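Local coordinates for prolyl-tRNA synthetase (Giardia lamblia ATCC 50803, PDB 3IAL), which probably attaches proline to tRNA(Pro) at the expense of ATP and here holds the prolyl-adenylate intermediate, at residues B[253-258]-B[263-268]; B[173-178]-B[184-189]; B[312-317]-B[368-373]; B[341-346]-B[351-356]. All coordinates share one frame; numbering follows the deposited sequence.

Contact 1 (B[253-258]-B[263-268]); sequences DILYAN and SVHPYL
The CD2 methyl of L255 sits over one face of the H265 imidazole, 3.4 Å from the ring centroid, a close CH-pi contact placed toward the rim, above the ND1-CE1 bond. The edge of the same ring is used as well. Its ND1 gives a hydrogen bond of 2.9 Å to I254 O, which lies near the ring plane, while the nitrogen stands above the carbonyl plane and misses the lone pairs. One bond in the plane and one methyl over the face restrain how the imidazole can turn. Next along, P266 crosses I254 at about a right angle, and its CG presses on I254 CG2 at 3.4 Å, a tight carbon pair. Y256 has its CG between the backbone N and the carbonyl carbon (chi1 74°), which folds the phenol back over the partner strand. V264 runs beside it in the same direction, with CB under one ring face 4.1 Å from the centroid, and P266 CB touches CE2 obliquely at 3.8 Å. The backbones pair too: Y256 N binds V264 O (2.9 Å) and V264 N binds Y256 O (2.8 Å), the hydrogen-bonded pair of a short antiparallel hairpin. Beyond it, N258 ND2 rests on V264 CG2, while N258 OD1 bonds to E262 N in the turn between the strands. The Y256 hydroxyl bonds to A178 O. D253 is the C-prime residue of the Schellman motif that ends helix 247-251, with I254 N bonded to S249 O; I254 then packs on Y128 and F131 of helix 124-134, while P266 leans on C176 of strand 167-177.

Contact 2 (B[173-178]-B[184-189]); sequences AHCCHA and VSQLSD
Q186 lays its side chain against H177 and C175, and nearly all of this contact is that one glutamine entering between helix 180-201 and strand 167-177. V184 and S185 form the helical turn that leads up to it. Q186 comes off this turn pointing at the strand. Its CG is anti to the backbone N (chi1 -167°), and a bend at chi2 (62°) then folds the amide back alongside the histidine. CB touches H177 CE1 at 3.4 Å and CG touches the same carbon at 3.4 Å; the two side chains cross at about a right angle, CB lying obliquely to the ring. Past the bend, the amide plane comes within 17° of the imidazole plane, with OE1 3.4 Å from H177 CE1. C175 SG sits over the face of the amide, 3.9 Å from Q186 CD, on the same side as the imidazole. Q186 OE1 is bound by K144 NZ and H177 NE2 pairs with T269 OG1, so the contact itself is van der Waals packing. From L187 the helix simply continues, D189 N bonding to S185 O at 3.3 Å. C175 and H177 face the helix, whereas H174, just before C175, turns to the other face of the sheet and touches the prolyl-adenylate. Strands 143-152 and 167-177 form the antiparallel pair of class II synthetase motif 2, and helix 180-201 covers the back of that active-site sheet.

Contact 3 (B[312-317]-B[368-373]); sequences KNNQES and VGQRDL
Q370 reaches across to N314 and S317 within the anticodon-binding domain, an alpha/beta fold whose mixed sheet carries strand 364-369 between helical layers. Both sides are helix starts: N314 holds the N-cap position of helix 315-334, though its side chain makes no capping bond, and G369 holds that of helix 370-374. The first turns of the two helices thus meet through side chains, at the surface. Q370 leaves its backbone with CG anti to N (chi1 178°) and stays extended, which carries the amide straight over to the other helix. CB starts 3.5 Å from S317 OG. CG comes closer, 3.2 Å from that same oxygen, and CD follows at 3.3 Å, so the serine oxygen lies beside the stem from CB to CD. At the tip, OE1 takes two donors. S317 OG gives it a weak hydrogen bond of 3.1 Å. N314 supplies the firmer one, and the two amides cross with their planes 44° apart. Two donors on a single carbonyl oxygen restrict the rotation of the glutamine amide. Behind this polar bridge, L373 packs on V321 and K324 of helix 315-334, and V368 lies against V325 and I328, where the sheet meets that helix. From N314, ND2 points its N-H almost straight at Q370 OE1, 2.9 Å away at 172°.

Contact 4 (B[341-346]-B[351-356]); sequences SIDDDF and GDKLYY
D343 sends its CG anti to the backbone N (chi1 -170°) and K353 stays extended from CG outward (chi2 -176°), and these torsions bring the lysine's end under the turn at D343. In the anticodon-binding domain this turn follows edge strand 340-342, and D343 shapes it as an Asx turn: OD1 accepts from D345 N at 3.1 Å, nearly along the C-O axis. The carboxylate and the lysine chain cross obliquely, K353 CD 3.9 Å from D343 CG and K353 CE 3.5 Å from D343 OD1. K353 NZ gives D343 O a weak hydrogen bond of 3.4 Å. The salt bridge between K353 NZ and D343 OD1 is long, 3.9 Å, and the lysine end lies among D343 O, D343 OD1 and D345 O; its charge would favour an ionised D343. The other carboxylate oxygen, OD2, bonds to Y357 OH, which ties D343 to helix 350-359 a second time. K353 also touches I305 of strand 302-307, and its chain is buried between helix and turn. Just short of its end, K353 CE lies 3.1 Å from D345 O.

In the fold
Contacts 1 and 2 belong to the class II catalytic core domain, contacts 3 and 4 to the anticodon-binding domain; the centres of contacts 1 and 3 are about 73 Å apart. Contact 2 is fully buried packing. Contact 1, partly buried, combines backbone pairing with ring packing. The two touch each other, since strands 263-274 and 167-177 are neighbours, and Y267 O meets H177 N at 2.8 Å. Contacts 3 and 4 do not touch, although their centres are about 17 Å apart and both reach the same five-stranded sheet. Their chemistry is polar: neutral amides and a hydroxyl at the surface in contact 3, a buried lysine among oxygens in the partly buried contact 4.

Contact 1 (B[253-258]-B[263-268])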
loop_
_atom_site.group_PDB
_atom_site.type_symbol
_atom_site.label_atom_id
_atom_site.label_comp_id
_atom_site.label_asym_id
_atom_site.label_seq_id
_atom_site.Cartn_x
_atom_site.Cartn_y
_atom_site.Cartn_z
ATOM N N ASP B 253 0.168 15.107 -26.640
ATOM C CA ASP B 253 -0.293 16.497 -26.672
ATOM C C ASP B 253 -0.311 17.134 -25.284
ATOM O O ASP B 253 -1.334 17.669 -24.844
ATOM C CB ASP B 253 -1.681 16.594 -27.324
ATOM C CG ASP B 253 -1.661 16.250 -28.797
ATOM O OD1 ASP B 253 -0.797 15.447 -29.221
ATOM O OD2 ASP B 253 -2.521 16.787 -29.530
ATOM N N ILE B 254 0.824 17.040 -24.594
ATOM C CA ILE B 254 1.027 17.736 -23.344
ATOM C C ILE B 254 1.697 19.062 -23.651
ATOM O O ILE B 254 2.854 19.108 -24.086
ATOM C CB ILE B 254 1.913 16.960 -22.345
ATOM C CG1 ILE B 254 1.399 15.532 -22.142
ATOM C CG2 ILE B 254 1.943 17.712 -21.018
ATOM C CD1 ILE B 254 2.235 14.719 -21.202
ATOM N N LEU B 255 0.963 20.137 -23.412
ATOM C CA LEU B 255 1.437 21.469 -23.697
ATOM C C LEU B 255 1.081 22.377 -22.532
ATOM O O LEU B 255 0.022 22.230 -21.929
ATOM C CB LEU B 255 0.789 21.989 -24.988
ATOM C CG LEU B 255 1.311 21.428 -26.317
ATOM C CD1 LEU B 255 0.382 21.859 -27.453
ATOM C CD2 LEU B 255 2.744 21.895 -26.592
ATOM N N TYR B 256 1.981 23.294 -22.206
ATOM C CA TYR B 256 1.707 24.312 -21.206
ATOM C C TYR B 256 2.052 25.690 -21.752
ATOM O O TYR B 256 2.999 25.845 -22.532
ATOM C CB TYR B 256 2.468 24.035 -19.898
ATOM C CG TYR B 256 3.965 24.301 -19.920
ATOM C CD1 TYR B 256 4.479 25.533 -19.508
ATOM C CD2 TYR B 256 4.870 23.307 -20.299
ATOM C CE1 TYR B 256 5.845 25.779 -19.500
ATOM C CE2 TYR B 256 6.253 23.550 -20.298
ATOM C CZ TYR B 256 6.728 24.791 -19.903
ATOM O OH TYR B 256 8.082 25.051 -19.894
ATOM N N ALA B 257 1.264 26.678 -21.348
ATOM C CA ALA B 257 1.557 28.065 -21.655
ATOM C C ALA B 257 2.609 28.551 -20.670
ATOM O O ALA B 257 2.379 28.523 -19.466
ATOM C CB ALA B 257 0.276 28.926 -21.555
ATOM N N ASN B 258 3.759 28.992 -21.173
ATOM C CA ASN B 258 4.804 29.543 -20.308
ATOM C C ASN B 258 4.489 30.986 -19.920
ATOM O O ASN B 258 3.405 31.479 -20.231
ATOM C CB ASN B 258 6.199 29.377 -20.940
ATOM C CG ASN B 258 6.426 30.238 -22.178
ATOM O OD1 ASN B 258 5.662 31.158 -22.487
ATOM N ND2 ASN B 258 7.519 29.945 -22.888
ATOM N N SER B 263 3.334 28.327 -26.086
ATOM C CA SER B 263 2.890 26.969 -25.842
ATOM C C SER B 263 4.111 26.049 -25.970
ATOM O O SER B 263 4.762 26.031 -27.016
ATOM C CB SER B 263 1.803 26.606 -26.859
ATOM O OG SER B 263 0.891 25.672 -26.331
ATOM N N VAL B 264 4.421 25.306 -24.908
ATOM C CA VAL B 264 5.662 24.531 -24.814
ATOM C C VAL B 264 5.414 23.073 -24.405
ATOM O O VAL B 264 4.537 22.782 -23.586
ATOM C CB VAL B 264 6.639 25.155 -23.773
ATOM C CG1 VAL B 264 7.979 24.405 -23.758
ATOM C CG2 VAL B 264 6.863 26.637 -24.052
ATOM N N HIS B 265 6.202 22.168 -24.976
ATOM C CA HIS B 265 6.169 20.764 -24.595
ATOM C C HIS B 265 7.047 20.584 -23.367
ATOM O O HIS B 265 8.245 20.846 -23.434
ATOM C CB HIS B 265 6.692 19.869 -25.717
ATOM C CG HIS B 265 5.695 19.608 -26.800
ATOM N ND1 HIS B 265 4.421 19.151 -26.542
ATOM C CD2 HIS B 265 5.792 19.717 -28.146
ATOM C CE1 HIS B 265 3.769 19.006 -27.683
ATOM N NE2 HIS B 265 4.580 19.340 -28.671
ATOM N N PRO B 266 6.459 20.139 -22.244
ATOM C CA PRO B 266 7.276 19.901 -21.069
ATOM C C PRO B 266 8.103 18.632 -21.224
ATOM O O PRO B 266 7.823 17.794 -22.081
ATOM C CB PRO B 266 6.240 19.735 -19.952
ATOM C CG PRO B 266 5.036 19.178 -20.634
ATOM C CD PRO B 266 5.081 19.644 -22.069
ATOM N N TYR B 267 9.129 18.513 -20.394
ATOM C CA TYR B 267 9.962 17.324 -20.341
ATOM C C TYR B 267 9.327 16.298 -19.421
ATOM O O TYR B 267 8.666 16.671 -18.452
ATOM C CB TYR B 267 11.358 17.690 -19.831
ATOM C CG TYR B 267 12.296 18.145 -20.927
ATOM C CD1 TYR B 267 12.077 19.333 -21.613
ATOM C CD2 TYR B 267 13.406 17.382 -21.276
ATOM C CE1 TYR B 267 12.944 19.754 -22.626
ATOM C CE2 TYR B 267 14.271 17.791 -22.275
ATOM C CZ TYR B 267 14.038 18.976 -22.948
ATOM O OH TYR B 267 14.908 19.366 -23.942
ATOM N N LEU B 268 9.527 15.013 -19.721
ATOM C CA LEU B 268 9.056 13.927 -18.855
ATOM C C LEU B 268 10.213 13.066 -18.320
ATOM O O LEU B 268 11.170 12.772 -19.041
ATOM C CB LEU B 268 8.052 13.045 -19.604
ATOM C CG LEU B 268 6.715 13.690 -20.001
ATOM C CD1 LEU B 268 5.941 12.760 -20.923
ATOM C CD2 LEU B 268 5.864 14.091 -18.788
#

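Contact 2 (B[173-178]-B[184-189])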
loop_
_atom_site.group_PDB
_atom_site.type_symbol
_atom_site.label_atom_id
_atom_site.label_comp_id
_atom_site.label_asym_id
_atom_site.label_seq_id
_atom_site.Cartn_x
_atom_site.Cartn_y
_atom_site.Cartn_z
ATOM N N ALA B 173 7.419 6.177 -10.557
ATOM C CA ALA B 173 7.307 7.622 -10.429
ATOM C C ALA B 173 7.366 8.240 -11.822
ATOM O O ALA B 173 8.140 7.779 -12.660
ATOM C CB ALA B 173 8.458 8.150 -9.591
ATOM N N HIS B 174 6.556 9.277 -12.053
ATOM C CA HIS B 174 6.494 9.996 -13.335
ATOM C C HIS B 174 6.370 11.490 -13.035
ATOM O O HIS B 174 5.465 11.904 -12.286
ATOM C CB HIS B 174 5.274 9.562 -14.162
ATOM C CG HIS B 174 5.275 8.117 -14.554
ATOM N ND1 HIS B 174 5.666 7.682 -15.805
ATOM C CD2 HIS B 174 4.915 7.005 -13.864
ATOM C CE1 HIS B 174 5.558 6.365 -15.861
ATOM N NE2 HIS B 174 5.108 5.927 -14.696
ATOM N N CYS B 175 7.276 12.293 -13.595
ATOM C CA CYS B 175 7.271 13.729 -13.357
ATOM C C CYS B 175 7.304 14.506 -14.650
ATOM O O CYS B 175 7.959 14.108 -15.615
ATOM C CB CYS B 175 8.457 14.149 -12.499
ATOM S SG CYS B 175 8.535 13.342 -10.895
ATOM N N CYS B 176 6.597 15.629 -14.638
ATOM C CA CYS B 176 6.481 16.517 -15.767
ATOM C C CYS B 176 7.165 17.834 -15.399
ATOM O O CYS B 176 6.884 18.413 -14.343
ATOM C CB CYS B 176 5.004 16.730 -16.065
ATOM S SG CYS B 176 4.637 17.587 -17.578
ATOM N N HIS B 177 8.055 18.300 -16.274
ATOM C CA HIS B 177 8.977 19.386 -15.962
ATOM C C HIS B 177 8.908 20.519 -16.981
ATOM O O HIS B 177 8.741 20.284 -18.175
ATOM C CB HIS B 177 10.405 18.843 -15.938
ATOM C CG HIS B 177 10.577 17.618 -15.094
ATOM N ND1 HIS B 177 10.652 17.667 -13.717
ATOM C CD2 HIS B 177 10.712 16.314 -15.434
ATOM C CE1 HIS B 177 10.821 16.444 -13.249
ATOM N NE2 HIS B 177 10.870 15.606 -14.268
ATOM N N ALA B 178 9.069 21.747 -16.507
ATOM C CA ALA B 178 9.010 22.912 -17.375
ATOM C C ALA B 178 10.172 22.940 -18.370
ATOM O O ALA B 178 9.984 23.299 -19.535
ATOM C CB ALA B 178 8.983 24.186 -16.548
ATOM N N VAL B 184 16.738 16.920 -15.872
ATOM C CA VAL B 184 18.041 16.415 -15.434
ATOM C C VAL B 184 18.180 16.425 -13.911
ATOM O O VAL B 184 18.654 15.465 -13.327
ATOM C CB VAL B 184 19.198 17.218 -16.074
ATOM C CG1 VAL B 184 20.506 16.929 -15.361
ATOM C CG2 VAL B 184 19.294 16.897 -17.567
ATOM N N SER B 185 17.758 17.506 -13.266
ATOM C CA SER B 185 17.804 17.582 -11.800
ATOM C C SER B 185 16.923 16.508 -11.136
ATOM O O SER B 185 17.268 15.979 -10.069
ATOM C CB SER B 185 17.385 18.977 -11.317
ATOM O OG SER B 185 17.244 19.003 -9.901
ATOM N N GLN B 186 15.791 16.184 -11.761
ATOM C CA GLN B 186 14.901 15.149 -11.215
ATOM C C GLN B 186 15.584 13.778 -11.126
ATOM O O GLN B 186 15.358 13.030 -10.177
ATOM C CB GLN B 186 13.626 15.016 -12.045
ATOM C CG GLN B 186 12.522 14.196 -11.358
ATOM C CD GLN B 186 12.064 14.842 -10.071
ATOM O OE1 GLN B 186 11.816 16.040 -10.033
ATOM N NE2 GLN B 186 11.995 14.060 -8.997
ATOM N N LEU B 187 16.389 13.444 -12.129
ATOM C CA LEU B 187 17.128 12.179 -12.123
ATOM C C LEU B 187 17.998 12.025 -10.875
ATOM O O LEU B 187 18.034 10.949 -10.278
ATOM C CB LEU B 187 17.958 12.015 -13.395
ATOM C CG LEU B 187 17.279 11.305 -14.577
ATOM C CD1 LEU B 187 15.867 11.801 -14.860
ATOM C CD2 LEU B 187 18.148 11.433 -15.821
ATOM N N SER B 188 18.674 13.098 -10.467
ATOM C CA SER B 188 19.453 13.088 -9.227
ATOM C C SER B 188 18.564 12.843 -8.012
ATOM O O SER B 188 18.951 12.109 -7.105
ATOM C CB SER B 188 20.202 14.409 -9.028
ATOM O OG SER B 188 21.068 14.663 -10.113
ATOM N N ASP B 189 17.381 13.461 -7.984
ATOM C CA ASP B 189 16.425 13.222 -6.889
ATOM C C ASP B 189 16.027 11.752 -6.820
ATOM O O ASP B 189 15.946 11.183 -5.735
ATOM C CB ASP B 189 15.168 14.097 -7.025
ATOM C CG ASP B 189 15.411 15.536 -6.612
ATOM O OD1 ASP B 189 16.527 15.848 -6.139
ATOM O OD2 ASP B 189 14.480 16.358 -6.747
#

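Contact 3 (B[312-317]-B[368-373])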
loop_
_atom_site.group_PDB
_atom_site.type_symbol
_atom_site.label_atom_id
_atom_site.label_comp_id
_atom_site.label_asym_id
_atom_site.label_seq_id
_atom_site.Cartn_x
_atom_site.Cartn_y
_atom_site.Cartn_z
ATOM N N LYS B 312 11.205 -29.511 36.748
ATOM C CA LYS B 312 10.364 -30.029 37.826
ATOM C C LYS B 312 10.405 -29.146 39.078
ATOM O O LYS B 312 11.480 -28.841 39.603
ATOM C CB LYS B 312 10.757 -31.471 38.181
ATOM C CG LYS B 312 10.074 -32.525 37.311
ATOM C CD LYS B 312 10.577 -33.941 37.606
ATOM C CE LYS B 312 10.232 -34.410 39.018
ATOM N NZ LYS B 312 8.778 -34.300 39.331
ATOM N N ASN B 313 9.219 -28.752 39.542
ATOM C CA ASN B 313 9.059 -27.875 40.707
ATOM C C ASN B 313 9.805 -26.552 40.543
ATOM O O ASN B 313 10.417 -26.052 41.486
ATOM C CB ASN B 313 9.486 -28.593 41.996
ATOM C CG ASN B 313 8.640 -29.824 42.287
ATOM O OD1 ASN B 313 7.445 -29.858 41.982
ATOM N ND2 ASN B 313 9.259 -30.838 42.891
ATOM N N ASN B 314 9.739 -25.996 39.335
ATOM C CA ASN B 314 10.413 -24.744 39.011
ATOM C C ASN B 314 9.441 -23.752 38.363
ATOM O O ASN B 314 9.832 -22.939 37.519
ATOM C CB ASN B 314 11.609 -25.023 38.089
ATOM C CG ASN B 314 12.782 -24.087 38.344
ATOM O OD1 ASN B 314 13.097 -23.768 39.491
ATOM N ND2 ASN B 314 13.439 -23.654 37.276
ATOM N N GLN B 315 8.178 -23.811 38.786
ATOM C CA GLN B 315 7.131 -22.949 38.242
ATOM C C GLN B 315 7.340 -21.490 38.643
ATOM O O GLN B 315 7.035 -20.586 37.865
ATOM C CB GLN B 315 5.738 -23.417 38.691
ATOM C CG GLN B 315 5.191 -24.625 37.922
ATOM C CD GLN B 315 5.882 -25.937 38.268
ATOM O OE1 GLN B 315 6.376 -26.123 39.382
ATOM N NE2 GLN B 315 5.911 -26.855 37.309
ATOM N N GLU B 316 7.862 -21.264 39.848
ATOM C CA GLU B 316 8.105 -19.902 40.328
ATOM C C GLU B 316 9.225 -19.217 39.538
ATOM O O GLU B 316 9.091 -18.053 39.154
ATOM C CB GLU B 316 8.438 -19.897 41.822
ATOM C CG GLU B 316 8.261 -18.532 42.479
ATOM C CD GLU B 316 8.672 -18.512 43.940
ATOM O OE1 GLU B 316 8.606 -19.568 44.607
ATOM O OE2 GLU B 316 9.059 -17.428 44.424
ATOM N N SER B 317 10.323 -19.934 39.313
ATOM C CA SER B 317 11.441 -19.410 38.522
ATOM C C SER B 317 11.009 -19.104 37.090
ATOM O O SER B 317 11.409 -18.091 36.517
ATOM C CB SER B 317 12.605 -20.401 38.502
ATOM O OG SER B 317 13.618 -19.972 37.609
ATOM N N VAL B 368 17.223 -15.529 27.602
ATOM C CA VAL B 368 17.076 -15.198 29.006
ATOM C C VAL B 368 16.697 -16.477 29.740
ATOM O O VAL B 368 15.705 -17.118 29.394
ATOM C CB VAL B 368 15.959 -14.156 29.209
ATOM C CG1 VAL B 368 15.875 -13.743 30.668
ATOM C CG2 VAL B 368 16.174 -12.935 28.297
ATOM N N GLY B 369 17.500 -16.857 30.732
ATOM C CA GLY B 369 17.232 -18.032 31.556
ATOM C C GLY B 369 17.441 -17.754 33.036
ATOM O O GLY B 369 17.933 -16.692 33.416
ATOM N N GLN B 370 17.075 -18.726 33.867
ATOM C CA GLN B 370 17.140 -18.580 35.322
ATOM C C GLN B 370 18.533 -18.169 35.788
ATOM O O GLN B 370 18.681 -17.207 36.540
ATOM C CB GLN B 370 16.712 -19.886 36.011
ATOM C CG GLN B 370 16.797 -19.862 37.538
ATOM C CD GLN B 370 16.611 -21.233 38.168
ATOM O OE1 GLN B 370 15.885 -22.083 37.647
ATOM N NE2 GLN B 370 17.264 -21.450 39.306
ATOM N N ARG B 371 19.549 -18.902 35.341
ATOM C CA ARG B 371 20.926 -18.661 35.773
ATOM C C ARG B 371 21.380 -17.249 35.412
ATOM O O ARG B 371 21.834 -16.499 36.273
ATOM C CB ARG B 371 21.873 -19.699 35.163
ATOM C CG ARG B 371 23.342 -19.494 35.523
ATOM C CD ARG B 371 24.213 -20.650 35.054
ATOM N NE ARG B 371 25.538 -20.189 34.633
ATOM C CZ ARG B 371 25.830 -19.679 33.433
ATOM N NH1 ARG B 371 24.896 -19.549 32.488
ATOM N NH2 ARG B 371 27.075 -19.292 33.173
ATOM N N ASP B 372 21.237 -16.885 34.144
ATOM C CA ASP B 372 21.661 -15.565 33.676
ATOM C C ASP B 372 20.874 -14.430 34.345
ATOM O O ASP B 372 21.435 -13.368 34.628
ATOM C CB ASP B 372 21.565 -15.479 32.147
ATOM C CG ASP B 372 22.570 -16.386 31.449
ATOM O OD1 ASP B 372 22.150 -17.216 30.618
ATOM O OD2 ASP B 372 23.782 -16.285 31.748
ATOM N N LEU B 373 19.586 -14.666 34.604
ATOM C CA LEU B 373 18.744 -13.717 35.340
ATOM C C LEU B 373 19.261 -13.476 36.762
ATOM O O LEU B 373 19.138 -12.371 37.289
ATOM C CB LEU B 373 17.295 -14.215 35.401
ATOM C CG LEU B 373 16.304 -13.326 36.165
ATOM C CD1 LEU B 373 16.278 -11.916 35.581
ATOM C CD2 LEU B 373 14.910 -13.930 36.168
#

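Contact 4 (B[341-346]-B[351-356])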
loop_
_atom_site.group_PDB
_atom_site.type_symbol
_atom_site.label_atom_id
_atom_site.label_comp_id
_atom_site.label_asym_id
_atom_site.label_seq_id
_atom_site.Cartn_x
_atom_site.Cartn_y
_atom_site.Cartn_z
ATOM N N SER B 341 9.390 -10.609 19.007
ATOM C CA SER B 341 8.619 -11.828 19.231
ATOM C C SER B 341 9.172 -12.600 20.433
ATOM O O SER B 341 10.371 -12.539 20.725
ATOM C CB SER B 341 8.649 -12.710 17.988
ATOM O OG SER B 341 7.721 -13.768 18.118
ATOM N N ILE B 342 8.284 -13.314 21.122
ATOM C CA ILE B 342 8.637 -14.177 22.249
ATOM C C ILE B 342 8.248 -15.601 21.879
ATOM O O ILE B 342 7.060 -15.871 21.667
ATOM C CB ILE B 342 7.859 -13.787 23.526
ATOM C CG1 ILE B 342 8.127 -12.332 23.919
ATOM C CG2 ILE B 342 8.226 -14.721 24.706
ATOM C CD1 ILE B 342 7.233 -11.840 25.074
ATOM N N ASP B 343 9.232 -16.503 21.797
ATOM C CA ASP B 343 8.973 -17.923 21.520
ATOM C C ASP B 343 8.978 -18.731 22.804
ATOM O O ASP B 343 9.998 -19.322 23.170
ATOM C CB ASP B 343 10.008 -18.506 20.548
ATOM C CG ASP B 343 9.630 -19.901 20.047
ATOM O OD1 ASP B 343 9.045 -20.690 20.812
ATOM O OD2 ASP B 343 9.930 -20.226 18.887
ATOM N N ASP B 344 7.823 -18.795 23.458
ATOM C CA ASP B 344 7.691 -19.526 24.718
ATOM C C ASP B 344 7.217 -20.974 24.537
ATOM O O ASP B 344 6.610 -21.537 25.442
ATOM C CB ASP B 344 6.762 -18.763 25.681
ATOM C CG ASP B 344 5.390 -18.470 25.087
ATOM O OD1 ASP B 344 5.122 -18.854 23.922
ATOM O OD2 ASP B 344 4.578 -17.838 25.794
ATOM N N ASP B 345 7.487 -21.576 23.377
ATOM C CA ASP B 345 7.121 -22.978 23.138
ATOM C C ASP B 345 8.214 -23.879 23.701
ATOM O O ASP B 345 9.238 -24.099 23.057
ATOM C CB ASP B 345 6.905 -23.266 21.645
ATOM C CG ASP B 345 6.420 -24.696 21.380
ATOM O OD1 ASP B 345 6.076 -25.409 22.353
ATOM O OD2 ASP B 345 6.380 -25.115 20.200
ATOM N N PHE B 346 7.981 -24.409 24.898
ATOM C CA PHE B 346 9.007 -25.161 25.632
ATOM C C PHE B 346 9.170 -26.611 25.157
ATOM O O PHE B 346 10.090 -27.305 25.596
ATOM C CB PHE B 346 8.715 -25.134 27.138
ATOM C CG PHE B 346 8.454 -23.750 27.681
ATOM C CD1 PHE B 346 7.314 -23.486 28.429
ATOM C CD2 PHE B 346 9.339 -22.706 27.420
ATOM C CE1 PHE B 346 7.069 -22.211 28.926
ATOM C CE2 PHE B 346 9.102 -21.431 27.910
ATOM C CZ PHE B 346 7.964 -21.181 28.663
ATOM N N GLY B 351 17.963 -26.107 19.513
ATOM C CA GLY B 351 18.479 -26.401 18.174
ATOM C C GLY B 351 17.457 -26.163 17.074
ATOM O O GLY B 351 17.767 -25.543 16.054
ATOM N N ASP B 352 16.238 -26.658 17.283
ATOM C CA ASP B 352 15.154 -26.494 16.316
ATOM C C ASP B 352 14.670 -25.042 16.251
ATOM O O ASP B 352 14.372 -24.539 15.166
ATOM C CB ASP B 352 13.990 -27.437 16.638
ATOM C CG ASP B 352 14.382 -28.911 16.543
ATOM O OD1 ASP B 352 15.404 -29.228 15.893
ATOM O OD2 ASP B 352 13.668 -29.756 17.126
ATOM N N LYS B 353 14.615 -24.364 17.397
ATOM C CA LYS B 353 14.245 -22.945 17.409
ATOM C C LYS B 353 15.264 -22.105 16.652
ATOM O O LYS B 353 14.891 -21.273 15.831
ATOM C CB LYS B 353 14.117 -22.403 18.828
ATOM C CG LYS B 353 12.837 -22.777 19.530
ATOM C CD LYS B 353 12.769 -22.105 20.888
ATOM C CE LYS B 353 11.726 -22.763 21.776
ATOM N NZ LYS B 353 11.746 -22.213 23.164
ATOM N N LEU B 354 16.545 -22.334 16.941
ATOM C CA LEU B 354 17.633 -21.588 16.324
ATOM C C LEU B 354 17.668 -21.795 14.819
ATOM O O LEU B 354 17.772 -20.830 14.078
ATOM C CB LEU B 354 18.986 -21.972 16.936
ATOM C CG LEU B 354 19.217 -21.550 18.390
ATOM C CD1 LEU B 354 20.697 -21.677 18.768
ATOM C CD2 LEU B 354 18.724 -20.136 18.624
ATOM N N TYR B 355 17.581 -23.049 14.383
ATOM C CA TYR B 355 17.465 -23.369 12.966
ATOM C C TYR B 355 16.429 -22.484 12.280
ATOM O O TYR B 355 16.711 -21.883 11.241
ATOM C CB TYR B 355 17.069 -24.840 12.763
ATOM C CG TYR B 355 16.592 -25.137 11.357
ATOM C CD1 TYR B 355 17.504 -25.257 10.304
ATOM C CD2 TYR B 355 15.234 -25.270 11.068
ATOM C CE1 TYR B 355 17.083 -25.519 9.008
ATOM C CE2 TYR B 355 14.793 -25.536 9.762
ATOM C CZ TYR B 355 15.726 -25.657 8.740
ATOM O OH TYR B 355 15.320 -25.916 7.452
ATOM N N TYR B 356 15.234 -22.426 12.872
ATOM C CA TYR B 356 14.095 -21.724 12.288
ATOM C C TYR B 356 14.321 -20.211 12.215
ATOM O O TYR B 356 14.128 -19.612 11.163
ATOM C CB TYR B 356 12.816 -22.036 13.076
ATOM C CG TYR B 356 11.580 -21.291 12.609
ATOM C CD1 TYR B 356 10.839 -21.743 11.519
ATOM C CD2 TYR B 356 11.147 -20.139 13.263
ATOM C CE1 TYR B 356 9.699 -21.065 11.088
ATOM C CE2 TYR B 356 10.006 -19.444 12.836
ATOM C CZ TYR B 356 9.289 -19.918 11.749
ATOM O OH TYR B 356 8.162 -19.253 11.322
#